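PDB 4OC9: putative O-acetylhomoserine (Thiol)-lyase from Campylobacter jejuni, which probably uses pyridoxal 5'-phosphate to make homocysteine from O-acetylhomoserine and a sulfur donor, as in other trans-sulfuration family enzymes. Local coordinates for residues 235-240 with 259-264; 91-96 with 123-128; 33-38 with 42-47. All coordinates share one frame; numbering follows the deposited sequence.

Contact 1 (235-240 with 259-264); sequences YKAFNT and SIRVII
The guanidinium group of Arg261 is the flat group on which this contact turns. Over the centre of one of its faces sits the methyl group of Ala237, with CB of Ala237 3.7 Å from CZ of Arg261. Its edge is met by the ring of Phe238, whose CZ comes to 3.9 Å from NE of Arg261. Ring and guanidinium planes are 84° apart, so the two groups meet almost perpendicularly, with NE approaching the ring obliquely. Farther back along the same arginine, CB of Arg261 lies 4.0 Å from CE1 of Phe238, so the ring touches the arginine at two points, its CB and its NE. Arg261 leaves helix 257-270 with CG opposite the backbone N (chi1 -165°), and a bend at chi3 (89°) brings one guanidinium face against the methyl of Ala237.

Within the loop, ND2 of Asn239 donates to O of Tyr235 over 2.8 Å, from above the carbonyl plane, while O of Lys236 accepts from OG1 of Thr240 and N of Asn239 on opposite faces of its plane.

Between the segments the contact is purely van der Waals. The polar end of Arg261 finds its partner in a third piece of chain, where NH2 donates to the carbonyl O of Asn94. The chemistry is therefore divided: carbon atoms lie over one face and at the edge of the guanidinium, and a buried main-chain oxygen is satisfied by its N-H.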
loop_
_atom_site.group_PDB
_atom_site.type_symbol
_atom_site.label_atom_id
_atom_site.label_comp_id
_atom_site.label_asym_id
_atom_site.label_seq_id
_atom_site.Cartn_x
_atom_site.Cartn_y
_atom_site.Cartn_z
ATOM N N TYR D 235 -15.873 28.448 -26.589
ATOM C CA TYR D 235 -15.520 28.111 -25.213
ATOM C C TYR D 235 -15.413 29.320 -24.284
ATOM O O TYR D 235 -14.315 29.783 -23.940
ATOM C CB TYR D 235 -14.231 27.282 -25.184
ATOM C CG TYR D 235 -14.362 26.044 -26.015
ATOM C CD1 TYR D 235 -15.135 24.967 -25.574
ATOM C CD2 TYR D 235 -13.721 25.934 -27.253
ATOM C CE1 TYR D 235 -15.274 23.828 -26.336
ATOM C CE2 TYR D 235 -13.869 24.806 -28.028
ATOM C CZ TYR D 235 -14.650 23.754 -27.563
ATOM O OH TYR D 235 -14.785 22.598 -28.322
ATOM N N LYS D 236 -16.562 29.803 -23.830
ATOM C CA LYS D 236 -16.582 30.965 -22.921
ATOM C C LYS D 236 -16.025 30.726 -21.514
ATOM O O LYS D 236 -15.433 31.638 -20.940
ATOM C CB LYS D 236 -17.932 31.665 -22.951
ATOM C CG LYS D 236 -18.084 32.309 -24.319
ATOM C CD LYS D 236 -19.395 32.985 -24.595
ATOM C CE LYS D 236 -19.380 33.397 -26.062
ATOM N NZ LYS D 236 -20.679 33.902 -26.577
ATOM N N ALA D 237 -16.111 29.493 -21.011
ATOM C CA ALA D 237 -15.580 29.186 -19.680
ATOM C C ALA D 237 -14.086 29.510 -19.617
ATOM O O ALA D 237 -13.567 29.864 -18.566
ATOM C CB ALA D 237 -15.823 27.739 -19.344
ATOM N N PHE D 238 -13.397 29.435 -20.744
ATOM C CA PHE D 238 -11.953 29.739 -20.792
ATOM C C PHE D 238 -11.627 31.185 -21.211
ATOM O O PHE D 238 -10.462 31.560 -21.364
ATOM C CB PHE D 238 -11.246 28.764 -21.762
ATOM C CG PHE D 238 -11.308 27.330 -21.332
ATOM C CD1 PHE D 238 -10.338 26.811 -20.480
ATOM C CD2 PHE D 238 -12.337 26.505 -21.743
ATOM C CE1 PHE D 238 -10.387 25.490 -20.058
ATOM C CE2 PHE D 238 -12.396 25.181 -21.315
ATOM C CZ PHE D 238 -11.423 24.674 -20.481
ATOM N N ASN D 239 -12.658 32.015 -21.322
ATOM C CA ASN D 239 -12.493 33.414 -21.753
ATOM C C ASN D 239 -13.354 34.422 -21.025
ATOM O O ASN D 239 -13.632 35.486 -21.549
ATOM C CB ASN D 239 -12.827 33.458 -23.257
ATOM C CG ASN D 239 -11.850 32.656 -24.084
ATOM O OD1 ASN D 239 -10.687 33.041 -24.224
ATOM N ND2 ASN D 239 -12.332 31.575 -24.699
ATOM N N THR D 240 -13.794 34.087 -19.824
ATOM C CA THR D 240 -14.635 34.973 -19.067
ATOM C C THR D 240 -14.241 34.982 -17.607
ATOM O O THR D 240 -13.899 33.942 -17.078
ATOM C CB THR D 240 -16.085 34.466 -19.095
ATOM O OG1 THR D 240 -16.517 34.274 -20.437
ATOM C CG2 THR D 240 -17.059 35.415 -18.396
ATOM N N SER D 259 -5.964 21.826 -18.519
ATOM C CA SER D 259 -5.556 21.053 -17.347
ATOM C C SER D 259 -5.780 21.866 -16.056
ATOM O O SER D 259 -6.203 21.319 -15.033
ATOM C CB SER D 259 -4.101 20.598 -17.471
ATOM O OG SER D 259 -3.951 19.715 -18.575
ATOM N N ILE D 260 -5.488 23.161 -16.113
ATOM C CA ILE D 260 -5.679 24.017 -14.948
ATOM C C ILE D 260 -7.119 23.995 -14.506
ATOM O O ILE D 260 -7.396 23.879 -13.316
ATOM C CB ILE D 260 -5.256 25.477 -15.210
ATOM C CG1 ILE D 260 -3.734 25.588 -15.366
ATOM C CG2 ILE D 260 -5.682 26.387 -14.078
ATOM C CD1 ILE D 260 -2.893 25.115 -14.177
ATOM N N ARG D 261 -8.048 24.071 -15.450
ATOM C CA ARG D 261 -9.435 24.071 -15.049
ATOM C C ARG D 261 -9.795 22.721 -14.426
ATOM O O ARG D 261 -10.509 22.659 -13.451
ATOM C CB ARG D 261 -10.392 24.524 -16.180
ATOM C CG ARG D 261 -11.755 24.862 -15.585
ATOM C CD ARG D 261 -12.716 25.733 -16.421
ATOM N NE ARG D 261 -13.589 25.035 -17.318
ATOM C CZ ARG D 261 -14.900 24.847 -17.155
ATOM N NH1 ARG D 261 -15.622 25.378 -16.167
ATOM N NH2 ARG D 261 -15.524 24.166 -18.089
ATOM N N VAL D 262 -9.277 21.637 -14.988
ATOM C CA VAL D 262 -9.564 20.311 -14.443
ATOM C C VAL D 262 -9.172 20.275 -12.953
ATOM O O VAL D 262 -9.867 19.682 -12.123
ATOM C CB VAL D 262 -8.787 19.196 -15.174
ATOM C CG1 VAL D 262 -8.996 17.860 -14.477
ATOM C CG2 VAL D 262 -9.187 19.100 -16.633
ATOM N N ILE D 263 -8.056 20.902 -12.629
ATOM C CA ILE D 263 -7.593 20.911 -11.271
ATOM C C ILE D 263 -8.343 21.845 -10.332
ATOM O O ILE D 263 -8.918 21.398 -9.312
ATOM C CB ILE D 263 -6.112 21.293 -11.181
ATOM C CG1 ILE D 263 -5.252 20.242 -11.879
ATOM C CG2 ILE D 263 -5.704 21.389 -9.722
ATOM C CD1 ILE D 263 -3.774 20.561 -11.917
ATOM N N ILE D 264 -8.324 23.131 -10.655
ATOM C CA ILE D 264 -8.963 24.136 -9.789
ATOM C C ILE D 264 -10.491 24.066 -9.719
ATOM O O ILE D 264 -11.095 24.635 -8.805
ATOM C CB ILE D 264 -8.523 25.565 -10.141
ATOM C CG1 ILE D 264 -9.106 26.026 -11.482
ATOM C CG2 ILE D 264 -7.011 25.649 -10.079
ATOM C CD1 ILE D 264 -8.776 27.469 -11.818
#

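Contact 2 (91-96 with 123-128); sequences ALINLA and FGIEAR
Ile125 extends its CG1 branch over residues 93-96, and its terminal CD1 lies against the main chain of Ala96, 3.5 Å from O of that residue. The other branch faces the methyl group beside it: CG2 of Ile125 is 4.3 Å from CB of Ala96. With CG1 opposite its own carbonyl carbon (chi1 -63°) and the chain extended beyond it (chi2 175°), the isoleucine places CD1 4.3 Å from CG2 of Ile93. One side chain thus touches both Ile93 and Ala96.

The carbonyl O of Leu92 accepts from both N of Leu95 and N of Ala96, the latter at 2.7 Å. Ile93 also packs on Trp266 and Leu270 of helix 257-270 and on Phe123 of the second subunit.

All three touching residues are buried and apolar. Ile125 leads into strand 126-130, an outermost strand of the seven-stranded sheet within this chain, which pairs in parallel with 101-105. Such packing of the C-terminal part of a helix region against the approach to an edge strand belongs to the layered alpha/beta architecture of the large domain in fold-type I pyridoxal phosphate enzymes.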
loop_
_atom_site.group_PDB
_atom_site.type_symbol
_atom_site.label_atom_id
_atom_site.label_comp_id
_atom_site.label_asym_id
_atom_site.label_seq_id
_atom_site.Cartn_x
_atom_site.Cartn_y
_atom_site.Cartn_z
ATOM N N ALA D 91 -13.283 15.316 -18.933
ATOM C CA ALA D 91 -12.901 15.876 -20.237
ATOM C C ALA D 91 -14.101 16.543 -20.937
ATOM O O ALA D 91 -13.985 17.649 -21.472
ATOM C CB ALA D 91 -12.292 14.832 -21.122
ATOM N N LEU D 92 -15.248 15.890 -20.877
ATOM C CA LEU D 92 -16.458 16.421 -21.471
ATOM C C LEU D 92 -16.991 17.681 -20.748
ATOM O O LEU D 92 -17.239 18.730 -21.372
ATOM C CB LEU D 92 -17.521 15.321 -21.528
ATOM C CG LEU D 92 -17.138 14.156 -22.465
ATOM C CD1 LEU D 92 -18.053 12.948 -22.302
ATOM C CD2 LEU D 92 -17.102 14.609 -23.919
ATOM N N ILE D 93 -17.155 17.594 -19.428
ATOM C CA ILE D 93 -17.667 18.748 -18.662
ATOM C C ILE D 93 -16.700 19.908 -18.651
ATOM O O ILE D 93 -17.121 21.020 -18.386
ATOM C CB ILE D 93 -18.078 18.414 -17.216
ATOM C CG1 ILE D 93 -16.853 17.944 -16.413
ATOM C CG2 ILE D 93 -19.212 17.393 -17.225
ATOM C CD1 ILE D 93 -17.152 17.552 -14.983
ATOM N N ASN D 94 -15.427 19.680 -18.955
ATOM C CA ASN D 94 -14.496 20.790 -18.940
ATOM C C ASN D 94 -14.707 21.604 -20.207
ATOM O O ASN D 94 -14.181 22.709 -20.345
ATOM C CB ASN D 94 -13.049 20.310 -18.930
ATOM C CG ASN D 94 -12.085 21.392 -18.486
ATOM O OD1 ASN D 94 -12.430 22.236 -17.649
ATOM N ND2 ASN D 94 -10.855 21.309 -18.934
ATOM N N LEU D 95 -15.449 21.017 -21.145
ATOM C CA LEU D 95 -15.754 21.620 -22.439
ATOM C C LEU D 95 -17.221 21.989 -22.651
ATOM O O LEU D 95 -17.504 23.013 -23.265
ATOM C CB LEU D 95 -15.354 20.651 -23.548
ATOM C CG LEU D 95 -13.869 20.295 -23.627
ATOM C CD1 LEU D 95 -13.626 19.183 -24.627
ATOM C CD2 LEU D 95 -13.041 21.530 -23.948
ATOM N N ALA D 96 -18.133 21.171 -22.131
ATOM C CA ALA D 96 -19.558 21.423 -22.278
ATOM C C ALA D 96 -20.263 21.606 -20.942
ATOM O O ALA D 96 -19.915 20.980 -19.934
ATOM C CB ALA D 96 -20.205 20.276 -23.019
ATOM N N PHE D 123 -27.409 16.707 -16.457
ATOM C CA PHE D 123 -26.725 17.972 -16.288
ATOM C C PHE D 123 -27.009 18.937 -17.463
ATOM O O PHE D 123 -26.298 19.934 -17.638
ATOM C CB PHE D 123 -25.213 17.778 -16.099
ATOM C CG PHE D 123 -24.846 16.738 -15.059
ATOM C CD1 PHE D 123 -25.495 16.681 -13.840
ATOM C CD2 PHE D 123 -23.709 15.961 -15.231
ATOM C CE1 PHE D 123 -25.130 15.746 -12.876
ATOM C CE2 PHE D 123 -23.324 15.026 -14.268
ATOM C CZ PHE D 123 -24.022 14.918 -13.083
ATOM N N GLY D 124 -28.041 18.623 -18.240
ATOM C CA GLY D 124 -28.438 19.442 -19.367
ATOM C C GLY D 124 -27.476 19.427 -20.524
ATOM O O GLY D 124 -27.370 20.410 -21.269
ATOM N N ILE D 125 -26.760 18.313 -20.670
ATOM C CA ILE D 125 -25.786 18.147 -21.742
ATOM C C ILE D 125 -26.306 17.103 -22.719
ATOM O O ILE D 125 -26.459 15.918 -22.385
ATOM C CB ILE D 125 -24.399 17.789 -21.204
ATOM C CG1 ILE D 125 -23.884 18.946 -20.333
ATOM C CG2 ILE D 125 -23.438 17.538 -22.352
ATOM C CD1 ILE D 125 -22.562 18.688 -19.625
ATOM N N GLU D 126 -26.587 17.573 -23.927
ATOM C CA GLU D 126 -27.120 16.747 -24.989
ATOM C C GLU D 126 -26.034 15.947 -25.683
ATOM O O GLU D 126 -24.931 16.452 -25.917
ATOM C CB GLU D 126 -27.816 17.653 -26.029
ATOM C CG GLU D 126 -28.413 16.922 -27.225
ATOM C CD GLU D 126 -29.038 17.849 -28.285
ATOM O OE1 GLU D 126 -29.205 19.057 -28.005
ATOM O OE2 GLU D 126 -29.361 17.358 -29.405
ATOM N N ALA D 127 -26.364 14.717 -26.050
ATOM C CA ALA D 127 -25.428 13.849 -26.749
ATOM C C ALA D 127 -25.941 13.540 -28.159
ATOM O O ALA D 127 -27.121 13.242 -28.341
ATOM C CB ALA D 127 -25.217 12.559 -25.990
ATOM N N ARG D 128 -25.041 13.625 -29.139
ATOM C CA ARG D 128 -25.358 13.359 -30.545
ATOM C C ARG D 128 -24.395 12.340 -31.143
ATOM O O ARG D 128 -23.248 12.647 -31.404
ATOM C CB ARG D 128 -25.309 14.652 -31.376
ATOM C CG ARG D 128 -26.301 15.709 -30.913
ATOM C CD ARG D 128 -26.181 16.976 -31.733
ATOM N NE ARG D 128 -27.078 18.024 -31.239
ATOM C CZ ARG D 128 -27.132 19.254 -31.738
ATOM N NH1 ARG D 128 -26.339 19.610 -32.749
ATOM N NH2 ARG D 128 -27.968 20.135 -31.220
#

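Contact 3 (33-38 with 42-47); sequences YNFENL and AARFNL
CZ of Phe35 meets CE1 of Phe45 at 3.9 Å in apolar packing of two rings, the side chains crossing at about a right angle, and each ring is approached obliquely by the other. Phe35 has CG opposite its carbonyl carbon (chi1 -55°), which swings the ring from the loop toward the helix. One face of that ring carries the carbonyl O of Tyr33, 4.0 Å above its plane and displaced toward the rim.

Polar contacts gather round Arg44. NH1 of Arg44 lies at the edge of the Phe35 ring, near its plane, 3.9 Å from CD1 of Phe35, with the guanidinium and ring planes 69° apart; this is edge contact and not a cation-pi stack. The side chain, extended from CG to NE, carries NH1 on to a water that accepts from it at 3.2 Å and donates to O of Asn34 at 2.8 Å. The strongest polar partner of NH1 is the carbonyl O of Asn52.

Backbone bonding completes the contact. N of Ala42 donates to O of Leu38 over 3.0 Å, at a nearly straight N-H...O angle of 166°, as the first turn of helix 38-45. Asn37 caps the start of this helix through OD1 to N of Gln40, and a Schellman motif with Leu47 as its C-prime residue ends it. From the second subunit, Asp358 receives the N-H of Leu38, and Ala366 packs on Phe35.

The chemistry is mixed: apolar rings pack loop against helix, while Arg44 donates to O of Asn52 and the water to O of Asn34, the latter also met by Arg21 of a third subunit.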
loop_
_atom_site.group_PDB
_atom_site.type_symbol
_atom_site.label_atom_id
_atom_site.label_comp_id
_atom_site.label_asym_id
_atom_site.label_seq_id
_atom_site.Cartn_x
_atom_site.Cartn_y
_atom_site.Cartn_z
ATOM N N TYR D 33 0.117 19.392 3.049
ATOM C CA TYR D 33 1.490 19.836 2.994
ATOM C C TYR D 33 1.777 21.030 3.905
ATOM O O TYR D 33 0.932 21.892 4.123
ATOM C CB TYR D 33 1.782 20.174 1.518
ATOM C CG TYR D 33 1.406 19.004 0.644
ATOM C CD1 TYR D 33 0.106 18.860 0.172
ATOM C CD2 TYR D 33 2.327 17.985 0.373
ATOM C CE1 TYR D 33 -0.254 17.750 -0.597
ATOM C CE2 TYR D 33 1.975 16.895 -0.397
ATOM C CZ TYR D 33 0.692 16.774 -0.878
ATOM O OH TYR D 33 0.327 15.661 -1.597
ATOM N N ASN D 34 2.988 21.071 4.437
ATOM C CA ASN D 34 3.394 22.136 5.330
ATOM C C ASN D 34 3.902 23.334 4.552
ATOM O O ASN D 34 4.991 23.284 3.989
ATOM C CB ASN D 34 4.502 21.606 6.246
ATOM C CG ASN D 34 4.948 22.603 7.320
ATOM O OD1 ASN D 34 6.047 22.491 7.811
ATOM N ND2 ASN D 34 4.099 23.566 7.688
ATOM N N PHE D 35 3.101 24.399 4.487
ATOM C CA PHE D 35 3.517 25.598 3.784
ATOM C C PHE D 35 4.629 26.195 4.621
ATOM O O PHE D 35 4.568 26.154 5.851
ATOM C CB PHE D 35 2.393 26.602 3.642
ATOM C CG PHE D 35 1.180 26.032 2.990
ATOM C CD1 PHE D 35 1.194 25.715 1.630
ATOM C CD2 PHE D 35 0.028 25.837 3.706
ATOM C CE1 PHE D 35 0.093 25.175 1.025
ATOM C CE2 PHE D 35 -1.091 25.306 3.086
ATOM C CZ PHE D 35 -1.058 24.987 1.755
ATOM N N GLU D 36 5.649 26.749 3.957
ATOM C CA GLU D 36 6.819 27.348 4.646
ATOM C C GLU D 36 6.479 28.672 5.346
ATOM O O GLU D 36 7.170 29.058 6.281
ATOM C CB GLU D 36 7.982 27.568 3.690
ATOM C CG GLU D 36 8.412 26.314 2.944
ATOM C CD GLU D 36 9.537 26.572 1.979
ATOM O OE1 GLU D 36 10.501 27.257 2.355
ATOM O OE2 GLU D 36 9.490 26.034 0.856
ATOM N N ASN D 37 5.428 29.352 4.895
ATOM C CA ASN D 37 4.998 30.616 5.496
ATOM C C ASN D 37 3.641 30.977 4.956
ATOM O O ASN D 37 3.187 30.393 3.979
ATOM C CB ASN D 37 6.015 31.698 5.229
ATOM C CG ASN D 37 6.193 31.967 3.766
ATOM O OD1 ASN D 37 5.221 32.062 3.014
ATOM N ND2 ASN D 37 7.438 32.172 3.356
ATOM N N LEU D 38 2.975 31.922 5.591
ATOM C CA LEU D 38 1.630 32.317 5.138
ATOM C C LEU D 38 1.542 32.871 3.712
ATOM O O LEU D 38 0.576 32.601 2.997
ATOM C CB LEU D 38 0.950 33.258 6.124
ATOM C CG LEU D 38 -0.586 33.366 5.884
ATOM C CD1 LEU D 38 -1.034 32.056 6.493
ATOM C CD2 LEU D 38 -1.361 34.485 6.570
ATOM N N ALA D 42 -1.121 31.411 0.784
ATOM C CA ALA D 42 -2.063 32.290 0.089
ATOM C C ALA D 42 -1.710 32.410 -1.392
ATOM O O ALA D 42 -2.585 32.382 -2.247
ATOM C CB ALA D 42 -2.098 33.677 0.747
ATOM N N ALA D 43 -0.433 32.542 -1.694
ATOM C CA ALA D 43 -0.028 32.657 -3.071
ATOM C C ALA D 43 -0.461 31.421 -3.862
ATOM O O ALA D 43 -0.848 31.538 -5.025
ATOM C CB ALA D 43 1.470 32.886 -3.171
ATOM N N ARG D 44 -0.390 30.237 -3.252
ATOM C CA ARG D 44 -0.811 29.003 -3.949
ATOM C C ARG D 44 -2.318 28.959 -4.122
ATOM O O ARG D 44 -2.801 28.492 -5.143
ATOM C CB ARG D 44 -0.310 27.733 -3.272
ATOM C CG ARG D 44 1.182 27.579 -3.386
ATOM C CD ARG D 44 1.687 26.336 -2.698
ATOM N NE ARG D 44 3.139 26.320 -2.763
ATOM C CZ ARG D 44 3.915 25.439 -2.140
ATOM N NH1 ARG D 44 3.401 24.482 -1.368
ATOM N NH2 ARG D 44 5.219 25.524 -2.283
ATOM N N PHE D 45 -3.059 29.407 -3.117
ATOM C CA PHE D 45 -4.524 29.429 -3.229
ATOM C C PHE D 45 -5.026 30.419 -4.280
ATOM O O PHE D 45 -6.168 30.298 -4.723
ATOM C CB PHE D 45 -5.189 29.707 -1.893
ATOM C CG PHE D 45 -5.183 28.548 -0.968
ATOM C CD1 PHE D 45 -4.104 28.267 -0.171
ATOM C CD2 PHE D 45 -6.298 27.737 -0.883
ATOM C CE1 PHE D 45 -4.134 27.184 0.690
ATOM C CE2 PHE D 45 -6.344 26.662 -0.016
ATOM C CZ PHE D 45 -5.259 26.387 0.775
ATOM N N ASN D 46 -4.170 31.356 -4.693
ATOM C CA ASN D 46 -4.491 32.382 -5.715
ATOM C C ASN D 46 -3.915 32.105 -7.085
ATOM O O ASN D 46 -4.002 32.942 -7.973
ATOM C CB ASN D 46 -3.893 33.707 -5.331
ATOM C CG ASN D 46 -4.445 34.229 -4.048
ATOM O OD1 ASN D 46 -5.548 33.867 -3.629
ATOM N ND2 ASN D 46 -3.701 35.128 -3.430
ATOM N N LEU D 47 -3.322 30.941 -7.261
ATOM C CA LEU D 47 -2.724 30.577 -8.548
ATOM C C LEU D 47 -1.538 31.468 -8.927
ATOM O O LEU D 47 -1.068 31.403 -10.051
ATOM C CB LEU D 47 -3.730 30.473 -9.711
ATOM C CG LEU D 47 -4.822 29.413 -9.607
ATOM C CD1 LEU D 47 -5.843 29.711 -8.508
ATOM C CD2 LEU D 47 -5.532 29.359 -10.947
HETATM O O HOH W 1 5.055 23.639 1.191
#

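From the N terminus, contact 3 comes first and closes a very short loop, joining the lead-in and first residue of helix 38-45 to its later part. Contact 2 follows, closing 26 residues that contain strand 101-105 and helix 110-119, and tying the C-terminal region of helix 84-93 to the edge of the large sheet. Contact 1 closes last, folding the loop after helix 225-229 onto helix 257-270. The three loops run in series, none enclosing or crossing another. In space, contacts 1 and 2 touch where Arg261 reaches Asn94, and contact 1 meets contact 3 through Ile264 and Leu47. Contacts 2 and 3 stay about 12 Å apart at their nearest atoms, though both touch the second subunit.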